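Local structure of spindle pole body-associated protein VIK1 (Candida glabrata, 4GKP) at residues E149-L154 against D202-E207; H70-F75 against K243-F248; N84-G89 against I206-P211. The protein probably binds microtubules, through the motor homology domain held here with part of the neck, as the noncatalytic partner of the kinesin Kar3. All coordinates share one frame; numbering follows the deposited sequence.

Overall arrangement
All three contacts are mostly buried and reach the large mixed sheet. Interaction 3 lies nearest the centre of the chain, has no exposed touching residue, and joins strands 83-88 and 201-208 by a parallel backbone ladder. Interactions 1 and 2 each include one exposed residue, Ser150 and Phe75. Interaction 1 uses strand 201-208 too, but through Asp202 and Tyr204, ahead of the residues paired in interaction 3. Its chemistry is polar: hydrogen bonds to side chains hold the turn and strand start at Thr151 and Ile152. Interaction 2 sets helix 68-78 against the approach to strand 246-250 through an aromatic face. Interactions 1 and 2 do not touch, but both hydrogen-bond to interaction 3.

Interaction 1 of 3, residues E149-L154 against D202-E207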
loop_
_atom_site.group_PDB
_atom_site.type_symbol
_atom_site.label_atom_id
_atom_site.label_comp_id
_atom_site.label_asym_id
_atom_site.label_seq_id
_atom_site.Cartn_x
_atom_site.Cartn_y
_atom_site.Cartn_z
ATOM N N GLU A 149 -2.667 0.001 -21.790
ATOM C CA GLU A 149 -2.179 1.372 -21.662
ATOM C C GLU A 149 -2.752 2.060 -20.415
ATOM O O GLU A 149 -2.023 2.705 -19.674
ATOM C CB GLU A 149 -2.492 2.189 -22.926
ATOM N N SER A 150 -4.051 1.880 -20.185
ATOM C CA SER A 150 -4.801 2.663 -19.201
ATOM C C SER A 150 -4.934 1.988 -17.824
ATOM O O SER A 150 -5.291 2.644 -16.845
ATOM C CB SER A 150 -6.210 2.957 -19.746
ATOM O OG SER A 150 -6.990 1.760 -19.818
ATOM N N THR A 151 -4.634 0.687 -17.766
ATOM C CA THR A 151 -5.018 -0.148 -16.640
ATOM C C THR A 151 -4.274 -1.479 -16.666
ATOM O O THR A 151 -3.672 -1.859 -17.676
ATOM C CB THR A 151 -6.552 -0.429 -16.654
ATOM O OG1 THR A 151 -7.014 -0.810 -15.347
ATOM C CG2 THR A 151 -6.914 -1.515 -17.685
ATOM N N ILE A 152 -4.312 -2.158 -15.523
ATOM C CA ILE A 152 -3.933 -3.543 -15.409
ATOM C C ILE A 152 -5.216 -4.339 -15.294
ATOM O O ILE A 152 -6.060 -4.100 -14.429
ATOM C CB ILE A 152 -3.036 -3.777 -14.184
ATOM C CG1 ILE A 152 -1.797 -2.882 -14.273
ATOM C CG2 ILE A 152 -2.676 -5.256 -14.047
ATOM C CD1 ILE A 152 -0.827 -3.060 -13.135
ATOM N N SER A 153 -5.376 -5.288 -16.194
ATOM C CA SER A 153 -6.595 -6.059 -16.224
ATOM C C SER A 153 -6.386 -7.356 -15.464
ATOM O O SER A 153 -5.443 -8.093 -15.745
ATOM C CB SER A 153 -7.001 -6.327 -17.664
ATOM O OG SER A 153 -8.398 -6.485 -17.731
ATOM N N LEU A 154 -7.236 -7.584 -14.469
ATOM C CA LEU A 154 -7.251 -8.805 -13.674
ATOM C C LEU A 154 -8.493 -9.583 -14.048
ATOM O O LEU A 154 -9.581 -9.000 -14.252
ATOM C CB LEU A 154 -7.318 -8.499 -12.171
ATOM C CG LEU A 154 -6.100 -8.101 -11.334
ATOM C CD1 LEU A 154 -5.525 -6.762 -11.761
ATOM C CD2 LEU A 154 -6.494 -8.020 -9.869
ATOM N N ASP A 202 -8.487 3.837 -11.027
ATOM C CA ASP A 202 -7.900 2.645 -10.412
ATOM C C ASP A 202 -7.043 2.973 -9.182
ATOM O O ASP A 202 -6.176 3.869 -9.210
ATOM C CB ASP A 202 -7.060 1.874 -11.437
ATOM C CG ASP A 202 -7.836 1.549 -12.688
ATOM O OD1 ASP A 202 -8.989 1.145 -12.579
ATOM O OD2 ASP A 202 -7.295 1.705 -13.797
ATOM N N PHE A 203 -7.284 2.234 -8.112
ATOM C CA PHE A 203 -6.450 2.325 -6.934
ATOM C C PHE A 203 -5.886 0.943 -6.671
ATOM O O PHE A 203 -6.647 -0.025 -6.618
ATOM C CB PHE A 203 -7.241 2.838 -5.721
ATOM C CG PHE A 203 -6.511 2.689 -4.392
ATOM C CD1 PHE A 203 -5.337 3.400 -4.129
ATOM C CD2 PHE A 203 -7.018 1.862 -3.388
ATOM C CE1 PHE A 203 -4.675 3.276 -2.911
ATOM C CE2 PHE A 203 -6.353 1.730 -2.163
ATOM C CZ PHE A 203 -5.176 2.437 -1.928
ATOM N N TYR A 204 -4.562 0.854 -6.524
ATOM C CA TYR A 204 -3.888 -0.421 -6.209
ATOM C C TYR A 204 -3.328 -0.396 -4.802
ATOM O O TYR A 204 -2.580 0.526 -4.431
ATOM C CB TYR A 204 -2.747 -0.723 -7.192
ATOM C CG TYR A 204 -3.188 -0.732 -8.620
ATOM C CD1 TYR A 204 -3.705 -1.889 -9.196
ATOM C CD2 TYR A 204 -3.128 0.431 -9.397
ATOM C CE1 TYR A 204 -4.133 -1.899 -10.519
ATOM C CE2 TYR A 204 -3.556 0.434 -10.716
ATOM C CZ TYR A 204 -4.051 -0.738 -11.268
ATOM O OH TYR A 204 -4.473 -0.748 -12.564
ATOM N N PHE A 205 -3.707 -1.403 -4.028
ATOM C CA PHE A 205 -3.147 -1.600 -2.705
ATOM C C PHE A 205 -2.266 -2.837 -2.710
ATOM O O PHE A 205 -2.738 -3.960 -2.884
ATOM C CB PHE A 205 -4.233 -1.737 -1.636
ATOM C CG PHE A 205 -3.688 -1.946 -0.255
ATOM C CD1 PHE A 205 -2.851 -0.988 0.337
ATOM C CD2 PHE A 205 -3.994 -3.101 0.465
ATOM C CE1 PHE A 205 -2.330 -1.182 1.615
ATOM C CE2 PHE A 205 -3.495 -3.287 1.752
ATOM C CZ PHE A 205 -2.669 -2.327 2.328
ATOM N N ILE A 206 -0.978 -2.614 -2.504
ATOM C CA ILE A 206 -0.003 -3.658 -2.697
ATOM C C ILE A 206 0.665 -3.991 -1.394
ATOM O O ILE A 206 1.230 -3.115 -0.725
ATOM C CB ILE A 206 0.994 -3.267 -3.801
ATOM C CG1 ILE A 206 0.249 -3.228 -5.147
ATOM C CG2 ILE A 206 2.137 -4.271 -3.859
ATOM C CD1 ILE A 206 0.642 -2.069 -6.033
ATOM N N GLU A 207 0.531 -5.260 -1.027
ATOM C CA GLU A 207 1.036 -5.803 0.217
ATOM C C GLU A 207 2.312 -6.600 -0.062
ATOM O O GLU A 207 2.300 -7.585 -0.806
ATOM C CB GLU A 207 -0.004 -6.722 0.857
ATOM C CG GLU A 207 -1.238 -6.043 1.438
ATOM C CD GLU A 207 -2.341 -7.051 1.758
ATOM O OE1 GLU A 207 -2.829 -7.738 0.828
ATOM O OE2 GLU A 207 -2.729 -7.176 2.942
#
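Two hydrogen bonds carry this contact, and both use side chains of strand 201-208 as acceptors. Thr151 OG1 donates to Asp202 OD2 at 3.0 Å. The hydroxyl reaches the carboxylate from above its plane, 55° out of it. The two side chains cross at about a right angle. Thr151 OG1 is anti to its backbone N (chi1 -159°), while CG2 takes the crowded position between the backbone N and the carbonyl carbon. Lys187 NZ is also hydrogen-bonded to Thr151 OG1, so this hydroxyl bridges an ammonium and a carboxylate. The nearby positive charge would tend to keep Asp202 ionised.

The second bond runs from the backbone. Ile152 N donates to Tyr204 OH at 3.3 Å, with an N-H...O angle of 157°. It is long but fairly straight. The tyrosine points toward the hairpin, CG beside its own backbone N, and presents its phenol tip.

Apolar contact is slight. Ile152 CB lies 3.7 Å from Tyr204 OH and 4.3 Å from Tyr204 CE1, and it approaches the ring obliquely. Ile152 is buried and also packs on Lys237 and Ile238 of helix 230-241. Lys187 NZ bonds to Ile152 O as well, so strand 183-192 helps hold the hairpin.

Strand 152-154 pairs with strand 145-147 in a small antiparallel sheet. The contact therefore pins the turn of a two-stranded beta hairpin to the central sheet of a kinesin motor domain-like fold.

Interaction 2 of 3, residues H70-F75 against K243-F248; sequences HVYIDF and KSAFVF
The Tyr72 ring has the methyl group of Ala245 over one face. Ala245 CB is 3.4 Å from Tyr72 CE2 and 3.5 Å from Tyr72 CZ, so it sits over the hydroxyl-bearing side of the ring. Ser244 O approaches the ring obliquely. The Phe75 ring is met at its edge, near its plane, by Lys243 NZ, 4.1 Å from Phe75 CD2. This is helix-on-sheet packing in the kinesin motor domain-like fold. Helix 68-78 lies against the chain that leads into strand 246-250.

Tyr72 does most of the work from the helix side. Its CG is anti to the backbone N (chi1 170°), which sends the ring from the helix toward the sheet. Both Ala245 and Lys243 turn their CB atoms toward the helix, whereas Ser244 turns its own away. Tyr72 OH comes within 3.2 Å of Lys243 O, but the angle is too poor for a hydrogen bond. The hydroxyl bonds instead to Asn84 O, so the tyrosine touches both neighbours in the sheet, strand 83-88 and the lead-in to strand 246-250.

Phe75, about one helical turn on from Tyr72, is exposed at the margin of the contact. Lys243, bent at chi3 (98°), brings its ammonium to the ring edge. The ammonium forms a salt bridge with Glu81, and the lysine's CB lies 4.0 Å from Tyr72 OH.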
loop_
_atom_site.group_PDB
_atom_site.type_symbol
_atom_site.label_atom_id
_atom_site.label_comp_id
_atom_site.label_asym_id
_atom_site.label_seq_id
_atom_site.Cartn_x
_atom_site.Cartn_y
_atom_site.Cartn_z
ATOM N N HIS A 70 -5.343 9.900 4.025
ATOM C CA HIS A 70 -6.682 10.411 3.733
ATOM C C HIS A 70 -6.602 11.493 2.699
ATOM O O HIS A 70 -7.362 11.505 1.735
ATOM C CB HIS A 70 -7.320 10.978 5.016
ATOM C CG HIS A 70 -8.772 11.386 4.868
ATOM N ND1 HIS A 70 -9.533 11.738 5.922
ATOM C CD2 HIS A 70 -9.599 11.492 3.737
ATOM C CE1 HIS A 70 -10.776 12.053 5.498
ATOM N NE2 HIS A 70 -10.816 11.898 4.162
ATOM N N VAL A 71 -5.677 12.418 2.910
ATOM C CA VAL A 71 -5.525 13.591 2.054
ATOM C C VAL A 71 -5.001 13.149 0.696
ATOM O O VAL A 71 -5.514 13.551 -0.343
ATOM C CB VAL A 71 -4.601 14.652 2.725
ATOM C CG1 VAL A 71 -4.380 15.865 1.837
ATOM C CG2 VAL A 71 -5.186 15.061 4.062
ATOM N N TYR A 72 -3.987 12.294 0.730
ATOM C CA TYR A 72 -3.446 11.682 -0.471
ATOM C C TYR A 72 -4.543 11.015 -1.298
ATOM O O TYR A 72 -4.712 11.344 -2.464
ATOM C CB TYR A 72 -2.371 10.679 -0.065
ATOM C CG TYR A 72 -1.910 9.806 -1.183
ATOM C CD1 TYR A 72 -1.248 10.341 -2.280
ATOM C CD2 TYR A 72 -2.142 8.428 -1.152
ATOM C CE1 TYR A 72 -0.799 9.525 -3.314
ATOM C CE2 TYR A 72 -1.701 7.613 -2.173
ATOM C CZ TYR A 72 -1.030 8.171 -3.256
ATOM O OH TYR A 72 -0.598 7.355 -4.283
ATOM N N ILE A 73 -5.291 10.096 -0.683
ATOM C CA ILE A 73 -6.362 9.352 -1.350
ATOM C C ILE A 73 -7.418 10.276 -1.937
ATOM O O ILE A 73 -7.779 10.175 -3.115
ATOM C CB ILE A 73 -7.048 8.360 -0.383
ATOM C CG1 ILE A 73 -6.080 7.231 -0.013
ATOM C CG2 ILE A 73 -8.341 7.811 -0.995
ATOM C CD1 ILE A 73 -6.639 6.160 0.911
ATOM N N ASP A 74 -7.919 11.170 -1.095
ATOM C CA ASP A 74 -8.918 12.134 -1.489
ATOM C C ASP A 74 -8.470 13.003 -2.672
ATOM O O ASP A 74 -9.283 13.344 -3.538
ATOM C CB ASP A 74 -9.237 13.021 -0.291
ATOM C CG ASP A 74 -10.658 13.476 -0.286
ATOM O OD1 ASP A 74 -11.539 12.652 0.040
ATOM O OD2 ASP A 74 -10.899 14.649 -0.628
ATOM N N PHE A 75 -7.187 13.358 -2.718
ATOM C CA PHE A 75 -6.675 14.256 -3.759
ATOM C C PHE A 75 -6.624 13.516 -5.103
ATOM O O PHE A 75 -7.057 14.051 -6.119
ATOM C CB PHE A 75 -5.290 14.841 -3.362
ATOM C CG PHE A 75 -4.850 16.020 -4.204
ATOM C CD1 PHE A 75 -5.413 17.285 -4.020
ATOM C CD2 PHE A 75 -3.866 15.870 -5.180
ATOM C CE1 PHE A 75 -5.026 18.371 -4.802
ATOM C CE2 PHE A 75 -3.462 16.955 -5.961
ATOM C CZ PHE A 75 -4.044 18.208 -5.773
ATOM N N LYS A 243 0.241 7.273 -9.556
ATOM C CA LYS A 243 0.892 7.921 -8.405
ATOM C C LYS A 243 1.132 6.916 -7.279
ATOM O O LYS A 243 0.302 6.034 -7.025
ATOM C CB LYS A 243 0.062 9.077 -7.868
ATOM C CG LYS A 243 0.060 10.294 -8.766
ATOM C CD LYS A 243 -0.895 11.358 -8.263
ATOM C CE LYS A 243 -0.184 12.430 -7.458
ATOM N NZ LYS A 243 -1.052 13.622 -7.236
ATOM N N SER A 244 2.282 7.067 -6.618
ATOM C CA SER A 244 2.772 6.108 -5.642
ATOM C C SER A 244 2.801 6.675 -4.228
ATOM O O SER A 244 2.971 7.876 -4.020
ATOM C CB SER A 244 4.170 5.619 -6.050
ATOM O OG SER A 244 4.100 4.744 -7.168
ATOM N N ALA A 245 2.608 5.793 -3.256
ATOM C CA ALA A 245 2.773 6.118 -1.847
ATOM C C ALA A 245 3.135 4.831 -1.162
ATOM O O ALA A 245 2.661 3.739 -1.563
ATOM C CB ALA A 245 1.491 6.693 -1.243
ATOM N N PHE A 246 3.960 4.968 -0.121
ATOM C CA PHE A 246 4.547 3.843 0.568
ATOM C C PHE A 246 4.424 3.973 2.081
ATOM O O PHE A 246 4.685 5.038 2.657
ATOM C CB PHE A 246 6.023 3.716 0.184
ATOM C CG PHE A 246 6.270 3.589 -1.301
ATOM C CD1 PHE A 246 6.226 2.347 -1.923
ATOM C CD2 PHE A 246 6.572 4.712 -2.072
ATOM C CE1 PHE A 246 6.469 2.226 -3.281
ATOM C CE2 PHE A 246 6.814 4.592 -3.436
ATOM C CZ PHE A 246 6.760 3.344 -4.038
ATOM N N VAL A 247 4.019 2.888 2.729
ATOM C CA VAL A 247 4.092 2.827 4.175
ATOM C C VAL A 247 5.035 1.675 4.555
ATOM O O VAL A 247 4.902 0.559 4.047
ATOM C CB VAL A 247 2.693 2.729 4.842
ATOM C CG1 VAL A 247 1.883 1.601 4.240
ATOM C CG2 VAL A 247 2.815 2.504 6.337
ATOM N N PHE A 248 6.003 1.975 5.416
ATOM C CA PHE A 248 6.982 0.985 5.874
ATOM C C PHE A 248 6.814 0.725 7.357
ATOM O O PHE A 248 6.853 1.646 8.169
ATOM C CB PHE A 248 8.403 1.475 5.611
ATOM C CG PHE A 248 8.678 1.803 4.169
ATOM C CD1 PHE A 248 9.185 0.835 3.303
ATOM C CD2 PHE A 248 8.454 3.094 3.681
ATOM C CE1 PHE A 248 9.451 1.148 1.977
ATOM C CE2 PHE A 248 8.721 3.412 2.362
ATOM C CZ PHE A 248 9.203 2.435 1.501
#

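Interaction 3 of 3, residues N84-G89 against I206-P211; sequences NLFSVG and IEIYQP
A parallel beta ladder in the central sheet joins strands 83-88 and 201-208. The strand segments run at 17° to each other. Phe86 pairs with Ile206, Ser87 with Glu207 and Val88 with Ile208.

Four backbone hydrogen bonds hold the ladder. Ile206 N donates to Leu85 O, and Ser87 N donates to Ile206 O at 2.7 Å. Ile208 N then donates to Ser87 O, and Gly89 N closes the series on Ile208 O at 3.2 Å. The first three lie nearly along the C=O axis.

On the face bearing Phe86, Val88, Ile206 and Ile208, the phenylalanine lies beside both isoleucines and points the same way. Ile206 CD1 sits over one face of the ring, 4.0 Å from its centroid, in a CH-pi contact. Ile208 CD1 meets the edge in plane, 3.7 Å from Phe86 CD2. Phe246 and Phe239 also meet this ring, and helix 230-241 packs on it.

Ser87 lies on the other face. Its OG is anti to the backbone N (chi1 170°) and hydrogen-bonds Tyr209 OH at 2.7 Å. Tyr209 follows the strand and brings its ring back with an edge toward Gly89 N, 3.6 Å from Tyr209 CD1. The tyrosine thus ties the strand ends together as the chain leaves the sheet. Such parallel pairing between helix layers is typical of the P-loop NTPase-like core of kinesin motor domains.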
loop_
_atom_site.group_PDB
_atom_site.type_symbol
_atom_site.label_atom_id
_atom_site.label_comp_id
_atom_site.label_asym_id
_atom_site.label_seq_id
_atom_site.Cartn_x
_atom_site.Cartn_y
_atom_site.Cartn_z
ATOM N N ASN A 84 -1.850 4.383 -6.160
ATOM C CA ASN A 84 -1.534 3.196 -5.387
ATOM C C ASN A 84 -1.083 3.517 -3.960
ATOM O O ASN A 84 -0.739 4.664 -3.646
ATOM C CB ASN A 84 -0.482 2.364 -6.122
ATOM C CG ASN A 84 0.896 2.993 -6.085
ATOM O OD1 ASN A 84 1.471 3.176 -5.016
ATOM N ND2 ASN A 84 1.438 3.321 -7.254
ATOM N N LEU A 85 -1.097 2.489 -3.115
ATOM C CA LEU A 85 -0.447 2.544 -1.817
ATOM C C LEU A 85 0.261 1.216 -1.652
ATOM O O LEU A 85 -0.353 0.173 -1.864
ATOM C CB LEU A 85 -1.457 2.753 -0.670
ATOM C CG LEU A 85 -0.920 2.657 0.768
ATOM C CD1 LEU A 85 0.081 3.767 1.105
ATOM C CD2 LEU A 85 -2.054 2.630 1.795
ATOM N N PHE A 86 1.547 1.260 -1.290
ATOM C CA PHE A 86 2.292 0.047 -0.947
ATOM C C PHE A 86 2.440 -0.079 0.549
ATOM O O PHE A 86 2.817 0.880 1.209
ATOM C CB PHE A 86 3.696 0.095 -1.508
ATOM C CG PHE A 86 3.786 -0.201 -2.966
ATOM C CD1 PHE A 86 3.483 0.782 -3.906
ATOM C CD2 PHE A 86 4.224 -1.457 -3.399
ATOM C CE1 PHE A 86 3.587 0.511 -5.257
ATOM C CE2 PHE A 86 4.327 -1.738 -4.750
ATOM C CZ PHE A 86 4.011 -0.748 -5.681
ATOM N N SER A 87 2.152 -1.261 1.078
ATOM C CA SER A 87 2.397 -1.541 2.484
ATOM C C SER A 87 3.510 -2.578 2.561
ATOM O O SER A 87 3.342 -3.718 2.088
ATOM C CB SER A 87 1.135 -2.053 3.175
ATOM O OG SER A 87 1.445 -2.542 4.473
ATOM N N VAL A 88 4.643 -2.156 3.129
ATOM C CA VAL A 88 5.873 -2.958 3.202
ATOM C C VAL A 88 6.240 -3.226 4.667
ATOM O O VAL A 88 6.367 -2.297 5.459
ATOM C CB VAL A 88 7.049 -2.259 2.480
ATOM C CG1 VAL A 88 8.328 -3.107 2.545
ATOM C CG2 VAL A 88 6.678 -1.902 1.041
ATOM N N GLY A 89 6.394 -4.500 5.013
ATOM C CA GLY A 89 6.635 -4.936 6.391
ATOM C C GLY A 89 7.138 -6.372 6.450
ATOM O O GLY A 89 7.842 -6.835 5.548
ATOM N N ILE A 206 -0.978 -2.614 -2.504
ATOM C CA ILE A 206 -0.003 -3.658 -2.697
ATOM C C ILE A 206 0.665 -3.991 -1.394
ATOM O O ILE A 206 1.230 -3.115 -0.725
ATOM C CB ILE A 206 0.994 -3.267 -3.801
ATOM C CG1 ILE A 206 0.249 -3.228 -5.147
ATOM C CG2 ILE A 206 2.137 -4.271 -3.859
ATOM C CD1 ILE A 206 0.642 -2.069 -6.033
ATOM N N GLU A 207 0.531 -5.260 -1.027
ATOM C CA GLU A 207 1.036 -5.803 0.217
ATOM C C GLU A 207 2.312 -6.600 -0.062
ATOM O O GLU A 207 2.300 -7.585 -0.806
ATOM C CB GLU A 207 -0.004 -6.722 0.857
ATOM C CG GLU A 207 -1.238 -6.043 1.438
ATOM C CD GLU A 207 -2.341 -7.051 1.758
ATOM O OE1 GLU A 207 -2.829 -7.738 0.828
ATOM O OE2 GLU A 207 -2.729 -7.176 2.942
ATOM N N ILE A 208 3.408 -6.164 0.538
ATOM C CA ILE A 208 4.691 -6.840 0.397
ATOM C C ILE A 208 5.230 -7.162 1.789
ATOM O O ILE A 208 5.793 -6.291 2.463
ATOM C CB ILE A 208 5.680 -5.971 -0.396
ATOM C CG1 ILE A 208 5.128 -5.741 -1.803
ATOM C CG2 ILE A 208 7.055 -6.625 -0.439
ATOM C CD1 ILE A 208 5.837 -4.673 -2.580
ATOM N N TYR A 209 5.007 -8.401 2.223
ATOM C CA TYR A 209 5.429 -8.854 3.552
ATOM C C TYR A 209 6.389 -10.053 3.521
ATOM O O TYR A 209 6.608 -10.682 4.554
ATOM C CB TYR A 209 4.223 -9.187 4.434
ATOM C CG TYR A 209 3.212 -8.076 4.530
ATOM C CD1 TYR A 209 3.615 -6.771 4.818
ATOM C CD2 TYR A 209 1.854 -8.326 4.349
ATOM C CE1 TYR A 209 2.697 -5.748 4.900
ATOM C CE2 TYR A 209 0.922 -7.306 4.434
ATOM C CZ TYR A 209 1.354 -6.020 4.710
ATOM O OH TYR A 209 0.458 -4.984 4.808
ATOM N N GLN A 210 6.950 -10.357 2.345
ATOM C CA GLN A 210 7.936 -11.422 2.196
ATOM C C GLN A 210 9.291 -10.836 1.779
ATOM O O GLN A 210 9.422 -10.299 0.675
ATOM C CB GLN A 210 7.447 -12.486 1.204
ATOM C CG GLN A 210 8.413 -13.647 0.955
ATOM N N PRO A 211 10.307 -10.943 2.665
ATOM C CA PRO A 211 11.660 -10.382 2.476
ATOM C C PRO A 211 12.308 -10.750 1.141
ATOM O O PRO A 211 13.045 -9.943 0.570
ATOM C CB PRO A 211 12.454 -10.984 3.638
ATOM C CG PRO A 211 11.430 -11.207 4.695
ATOM C CD PRO A 211 10.178 -11.618 3.973
#